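Local coordinates for protein aldehyde dehydrogenase (Bartonella henselae, PDB 3I44) that probably oxidises aldehydes to carboxylic acids with a nicotinamide cofactor, and assembles from two copies here, at residues Met243-Gly248 against Lys486-Thr491; Lys254-Asn259 against Val267-Gly272. The protein carries 1 engineered substitution. All blocks are in the same frame, centred on the assembly; numbering follows the deposited sequence. Where two conformers were deposited one is given.

Contact 1: residues Met243-Gly248 against Lys486-Thr491; sequences MISFTG and KEFLDT
Met-243 makes a Met-aromatic contact with Phe-488 and also touches Glu-487. The contact joins an inner strand of the Rossmann-like sheet to the turn that leads into strand 489-494. The methyl CE of Met-243 lies over one face of the Phe-488 ring, offset toward the rim. It is 3.9 Å from the ring centroid and only 20° off the normal, a CH-pi contact. The sulfur SD is more oblique, 4.4 Å from the same centroid. The two side chains cross at about a right angle. Met-243 has CG anti to the backbone N (chi1 166°), and the rest of its chain is extended. This carries CE across the gap between backbones whose nearest CA atoms, those of Met-243 and Phe-488, are 8.0 Å apart. Met-243 SD also sits 3.2 Å from Glu-487 O. That oxygen accepts a hydrogen bond from Arg-266 NH1. Ser-245 CB approaches Phe-488 CZ obliquely at 4.1 Å.

A type I turn from Lys-486 to Leu-489 presents Glu-487 and Phe-488 to strand 243-247. Its closing bond runs from Leu-489 N to Lys-486 O. Ala-185 and Ala-188 of helix 174-188 also pack against Phe-488. Just past the turn, Asp-490 forms salt bridges with Arg-451 and Arg-476 of the second subunit, which places the start of strand 489-494 at the interface with that subunit.

The polar link is indirect. Ser-245 OG is bonded to Lys-181 NZ, which also reaches Thr-247 OG1. Glu-487 OE2 is bonded to Arg-478 N. One water bridges the segments: it lies 2.6 Å from Ser-245 OG and 2.8 Å from Glu-487 OE1.

Contact 2: residues Lys254-Asn259 against Val267-Gly272; sequences KDISKN and VCLELG
Helix 254-259 and strand 267-270 run antiparallel, with segment axes 9.4 Å apart at 177°, and their closest CA atoms are those of Ser-257 and Val-267. They are the helix and second strand of a beta-alpha-beta crossover in the Rossmann-like sheet. The first strand is 243-247, parallel to strand 266-270 and next to it. The helix packs along one face of the sheet. Ile-256 points to the strand, and Ser-257 meets it from the side of the helix with its OG. From the strand, Val-267 and Leu-269 point to the helix, while Cys-268 between them does not touch it.

Ile-256 uses its short branch. CG2 stands 4.2 Å from Val-267 CG1 and 4.3 Å from Leu-269 CD2, so one methyl sits near both strand side chains. The other branch, CG1 with CD1, leads away from the strand. The side chain of Ile-256 also packs on Phe-246 of strand 243-247 and on Ser-236 of helix 228-237, so it helps join the crossover to that preceding helix.

Val-267 reaches the helix with one methyl. Its CG1 is anti to the backbone N (chi1 177°) and touches both Ile-256 and Ser-257. Val-267 also packs on Ala-260, further along the same helix. Ser-257 lies beside the second subunit, packing on its Ser-261, and Leu-269 packs on Leu-264 of that subunit. This part of the contact therefore borders the second subunit.

The hydroxyl of Ser-257 is set among methyl groups. It makes a weak hydrogen bond to Gly-253 O, one turn back. Its strand-side neighbours are apolar: Ser-257 OG is 3.8 Å from Val-267 CG1 and 3.4 Å from Leu-269 CD1.

How the contacts relate
Contacts 1 and 2 share one sheet, and their centres are 11 Å apart. Strands 243-247 and 266-270 are parallel neighbours. Probable hydrogen bonds join Phe-246 O to Glu-270 N at 2.8 Å and Gly-248 N to Glu-270 O at 2.9 Å. The turn of contact 1 also reaches the strand of contact 2, with Glu-487 OE2 packed 3.5 Å from Cys-268 SG. Phe-246 of the contact 1 strand also packs on Leu-271. Both contacts adjoin the second subunit. Residues Glu-270 to Gly-272 begin the family's Glu-Leu-Gly-Gly signature, whose glutamate lies in the active site of relatives, so the end of contact 2 is probably near it.

Contact 1: residues Met243-Gly248 against Lys486-Thr491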
loop_
_atom_site.group_PDB
_atom_site.type_symbol
_atom_site.label_atom_id
_atom_site.label_comp_id
_atom_site.label_asym_id
_atom_site.label_seq_id
_atom_site.Cartn_x
_atom_site.Cartn_y
_atom_site.Cartn_z
ATOM N N MET A 243 -7.074 0.836 -8.887
ATOM C CA MET A 243 -5.819 1.428 -8.449
ATOM C C MET A 243 -5.651 2.811 -8.989
ATOM O O MET A 243 -6.082 3.097 -10.101
ATOM C CB MET A 243 -4.651 0.574 -8.947
ATOM C CG MET A 243 -3.298 1.250 -8.858
ATOM S SD MET A 243 -2.095 0.080 -9.313
ATOM C CE MET A 243 -0.552 1.063 -9.156
ATOM N N ILE A 244 -5.002 3.667 -8.202
ATOM C CA ILE A 244 -4.590 4.983 -8.648
ATOM C C ILE A 244 -3.084 5.119 -8.459
ATOM O O ILE A 244 -2.594 4.918 -7.335
ATOM C CB ILE A 244 -5.219 6.114 -7.836
ATOM C CG1 ILE A 244 -6.703 6.159 -8.115
ATOM C CG2 ILE A 244 -4.623 7.482 -8.271
ATOM C CD1 ILE A 244 -7.039 6.580 -9.508
ATOM N N SER A 245 -2.390 5.460 -9.555
ATOM C CA SER A 245 -0.982 5.826 -9.519
ATOM C C SER A 245 -0.861 7.330 -9.690
ATOM O O SER A 245 -1.203 7.859 -10.730
ATOM C CB SER A 245 -0.174 5.097 -10.591
ATOM O OG SER A 245 1.194 5.392 -10.399
ATOM N N PHE A 246 -0.332 8.002 -8.671
ATOM C CA PHE A 246 -0.285 9.450 -8.663
ATOM C C PHE A 246 1.118 9.989 -8.367
ATOM O O PHE A 246 1.774 9.551 -7.453
ATOM C CB PHE A 246 -1.294 10.007 -7.626
ATOM C CG PHE A 246 -1.182 11.494 -7.394
ATOM C CD1 PHE A 246 -1.947 12.379 -8.124
ATOM C CD2 PHE A 246 -0.321 11.998 -6.446
ATOM C CE1 PHE A 246 -1.839 13.746 -7.910
ATOM C CE2 PHE A 246 -0.218 13.345 -6.219
ATOM C CZ PHE A 246 -0.960 14.225 -6.972
ATOM N N THR A 247 1.556 10.918 -9.190
ATOM C CA THR A 247 2.798 11.659 -8.963
ATOM C C THR A 247 2.429 13.145 -8.885
ATOM O O THR A 247 1.743 13.659 -9.758
ATOM C CB THR A 247 3.779 11.428 -10.115
ATOM O OG1 THR A 247 4.094 10.029 -10.172
ATOM C CG2 THR A 247 5.052 12.247 -9.937
ATOM N N GLY A 248 2.849 13.798 -7.813
ATOM C CA GLY A 248 2.473 15.202 -7.568
ATOM C C GLY A 248 2.795 15.672 -6.161
ATOM O O GLY A 248 3.647 15.106 -5.509
ATOM N N LYS A 486 5.219 -4.718 -10.856
ATOM C CA LYS A 486 4.470 -5.375 -9.776
ATOM C C LYS A 486 3.433 -4.476 -9.085
ATOM O O LYS A 486 2.459 -4.990 -8.528
ATOM C CB LYS A 486 5.385 -5.987 -8.714
ATOM C CG LYS A 486 6.034 -7.253 -9.222
ATOM C CD LYS A 486 7.175 -7.735 -8.353
ATOM C CE LYS A 486 7.620 -9.111 -8.793
ATOM N NZ LYS A 486 8.762 -9.603 -7.939
ATOM N N GLU A 487 3.639 -3.166 -9.076
ATOM C CA GLU A 487 2.605 -2.284 -8.552
ATOM C C GLU A 487 1.285 -2.434 -9.329
ATOM O O GLU A 487 0.234 -2.087 -8.808
ATOM C CB GLU A 487 3.050 -0.809 -8.585
ATOM C CG GLU A 487 4.220 -0.431 -7.677
ATOM C CD GLU A 487 4.313 1.090 -7.450
ATOM O OE1 GLU A 487 4.232 1.867 -8.437
ATOM O OE2 GLU A 487 4.460 1.489 -6.278
ATOM N N PHE A 488 1.322 -2.934 -10.565
ATOM C CA PHE A 488 0.082 -3.129 -11.363
ATOM C C PHE A 488 -0.461 -4.579 -11.358
ATOM O O PHE A 488 -1.351 -4.946 -12.165
ATOM C CB PHE A 488 0.276 -2.582 -12.780
ATOM C CG PHE A 488 0.385 -1.070 -12.811
ATOM C CD1 PHE A 488 -0.757 -0.279 -12.808
ATOM C CD2 PHE A 488 1.633 -0.444 -12.821
ATOM C CE1 PHE A 488 -0.650 1.120 -12.797
ATOM C CE2 PHE A 488 1.748 0.948 -12.823
ATOM C CZ PHE A 488 0.613 1.725 -12.806
ATOM N N LEU A 489 0.067 -5.385 -10.436
ATOM C CA LEU A 489 -0.330 -6.805 -10.307
ATOM C C LEU A 489 -0.833 -7.102 -8.906
ATOM O O LEU A 489 -0.299 -6.562 -7.953
ATOM C CB LEU A 489 0.902 -7.708 -10.561
ATOM C CG LEU A 489 1.414 -7.580 -12.003
ATOM C CD1 LEU A 489 2.804 -8.216 -12.218
ATOM C CD2 LEU A 489 0.369 -8.165 -12.943
ATOM N N ASP A 490 -1.839 -7.981 -8.804
ATOM C CA ASP A 490 -2.209 -8.631 -7.574
ATOM C C ASP A 490 -1.517 -9.983 -7.542
ATOM O O ASP A 490 -1.296 -10.627 -8.597
ATOM C CB ASP A 490 -3.736 -8.861 -7.464
ATOM C CG ASP A 490 -4.495 -7.644 -6.908
ATOM O OD1 ASP A 490 -3.980 -6.999 -5.988
ATOM O OD2 ASP A 490 -5.632 -7.360 -7.382
ATOM N N THR A 491 -1.198 -10.411 -6.344
ATOM C CA THR A 491 -0.702 -11.744 -6.125
ATOM C C THR A 491 -1.827 -12.693 -5.698
ATOM O O THR A 491 -2.720 -12.335 -4.911
ATOM C CB THR A 491 0.386 -11.784 -5.071
ATOM O OG1 THR A 491 -0.013 -11.015 -3.950
ATOM C CG2 THR A 491 1.738 -11.200 -5.623
HETATM O O HOH W 1 3.044 4.304 -8.901
#

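Contact 2: residues Lys254-Asn259 against Val267-Gly272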
loop_
_atom_site.group_PDB
_atom_site.type_symbol
_atom_site.label_atom_id
_atom_site.label_comp_id
_atom_site.label_asym_id
_atom_site.label_seq_id
_atom_site.Cartn_x
_atom_site.Cartn_y
_atom_site.Cartn_z
ATOM N N LYS A 254 -2.424 13.264 -0.283
ATOM C CA LYS A 254 -3.296 13.016 0.879
ATOM C C LYS A 254 -4.727 12.991 0.451
ATOM O O LYS A 254 -5.482 12.145 0.916
ATOM C CB LYS A 254 -3.125 14.087 1.967
ATOM C CG LYS A 254 -1.758 14.091 2.649
ATOM C CD LYS A 254 -1.442 15.465 3.285
ATOM C CE LYS A 254 -0.560 15.355 4.504
ATOM N NZ LYS A 254 0.341 16.516 4.751
ATOM N N ASP A 255 -5.126 13.893 -0.450
ATOM C CA ASP A 255 -6.525 13.913 -0.890
ATOM C C ASP A 255 -6.852 12.744 -1.820
ATOM O O ASP A 255 -7.964 12.215 -1.774
ATOM C CB ASP A 255 -6.886 15.239 -1.558
ATOM C CG ASP A 255 -6.999 16.375 -0.560
ATOM O OD1 ASP A 255 -7.212 16.086 0.636
ATOM O OD2 ASP A 255 -6.858 17.543 -0.968
ATOM N N ILE A 256 -5.894 12.340 -2.653
ATOM C CA ILE A 256 -6.065 11.151 -3.478
ATOM C C ILE A 256 -6.310 9.961 -2.581
ATOM O O ILE A 256 -7.218 9.174 -2.823
ATOM C CB ILE A 256 -4.809 10.862 -4.361
ATOM C CG1 ILE A 256 -4.642 11.906 -5.475
ATOM C CG2 ILE A 256 -4.886 9.471 -4.969
ATOM C CD1 ILE A 256 -5.764 12.003 -6.469
ATOM N N SER A 257 -5.478 9.828 -1.545
ATOM C CA SER A 257 -5.597 8.717 -0.615
ATOM C C SER A 257 -6.935 8.724 0.099
ATOM O O SER A 257 -7.532 7.667 0.260
ATOM C CB SER A 257 -4.479 8.713 0.451
ATOM O OG SER A 257 -3.236 8.389 -0.125
ATOM N N LYS A 258 -7.385 9.910 0.520
ATOM C CA LYS A 258 -8.687 10.043 1.215
ATOM C C LYS A 258 -9.829 9.614 0.289
ATOM O O LYS A 258 -10.677 8.805 0.680
ATOM C CB LYS A 258 -8.903 11.485 1.735
ATOM N N ASN A 259 -9.806 10.077 -0.960
ATOM C CA ASN A 259 -10.885 9.768 -1.908
ATOM C C ASN A 259 -10.919 8.291 -2.281
ATOM O O ASN A 259 -12.002 7.727 -2.489
ATOM C CB ASN A 259 -10.761 10.629 -3.176
ATOM C CG ASN A 259 -11.042 12.120 -2.902
ATOM O OD1 ASN A 259 -11.834 12.440 -2.035
ATOM N ND2 ASN A 259 -10.378 13.009 -3.621
ATOM N N VAL A 267 -3.280 2.456 -3.761
ATOM C CA VAL A 267 -2.867 3.803 -4.033
ATOM C C VAL A 267 -1.346 3.870 -4.018
ATOM O O VAL A 267 -0.714 3.584 -2.993
ATOM C CB VAL A 267 -3.474 4.783 -2.988
ATOM C CG1 VAL A 267 -2.956 6.207 -3.238
ATOM C CG2 VAL A 267 -5.029 4.711 -3.028
ATOM N N CYS A 268 -0.753 4.214 -5.160
ATOM C CA CYS A 268 0.706 4.357 -5.254
ATOM C C CYS A 268 1.082 5.841 -5.475
ATOM O O CYS A 268 0.672 6.453 -6.446
ATOM C CB CYS A 268 1.259 3.457 -6.380
ATOM S SG CYS A 268 1.009 1.724 -5.985
ATOM N N LEU A 269 1.820 6.414 -4.534
ATOM C CA LEU A 269 2.104 7.858 -4.527
ATOM C C LEU A 269 3.607 8.175 -4.697
ATOM O O LEU A 269 4.455 7.636 -3.938
ATOM C CB LEU A 269 1.651 8.445 -3.174
ATOM C CG LEU A 269 0.174 8.309 -2.808
ATOM C CD1 LEU A 269 -0.153 8.904 -1.428
ATOM C CD2 LEU A 269 -0.744 8.945 -3.899
ATOM N N GLU A 270 3.901 9.078 -5.638
ATOM C CA GLU A 270 5.233 9.677 -5.806
ATOM C C GLU A 270 5.075 11.185 -5.526
ATOM O O GLU A 270 4.461 11.914 -6.338
ATOM C CB GLU A 270 5.720 9.476 -7.239
ATOM C CG GLU A 270 6.053 8.025 -7.638
ATOM C CD GLU A 270 7.447 7.587 -7.207
ATOM O OE1 GLU A 270 8.227 8.465 -6.747
ATOM O OE2 GLU A 270 7.763 6.368 -7.333
ATOM N N LEU A 271 5.555 11.616 -4.369
ATOM C CA LEU A 271 5.276 12.976 -3.877
ATOM C C LEU A 271 6.559 13.840 -3.798
ATOM O O LEU A 271 7.572 13.539 -4.434
ATOM C CB LEU A 271 4.548 12.907 -2.524
ATOM C CG LEU A 271 3.324 11.978 -2.541
ATOM C CD1 LEU A 271 2.607 11.831 -1.182
ATOM C CD2 LEU A 271 2.340 12.369 -3.617
ATOM N N GLY A 272 6.528 14.905 -3.009
ATOM C CA GLY A 272 7.645 15.835 -2.993
ATOM C C GLY A 272 8.797 15.407 -2.104
ATOM O O GLY A 272 8.791 14.330 -1.506
#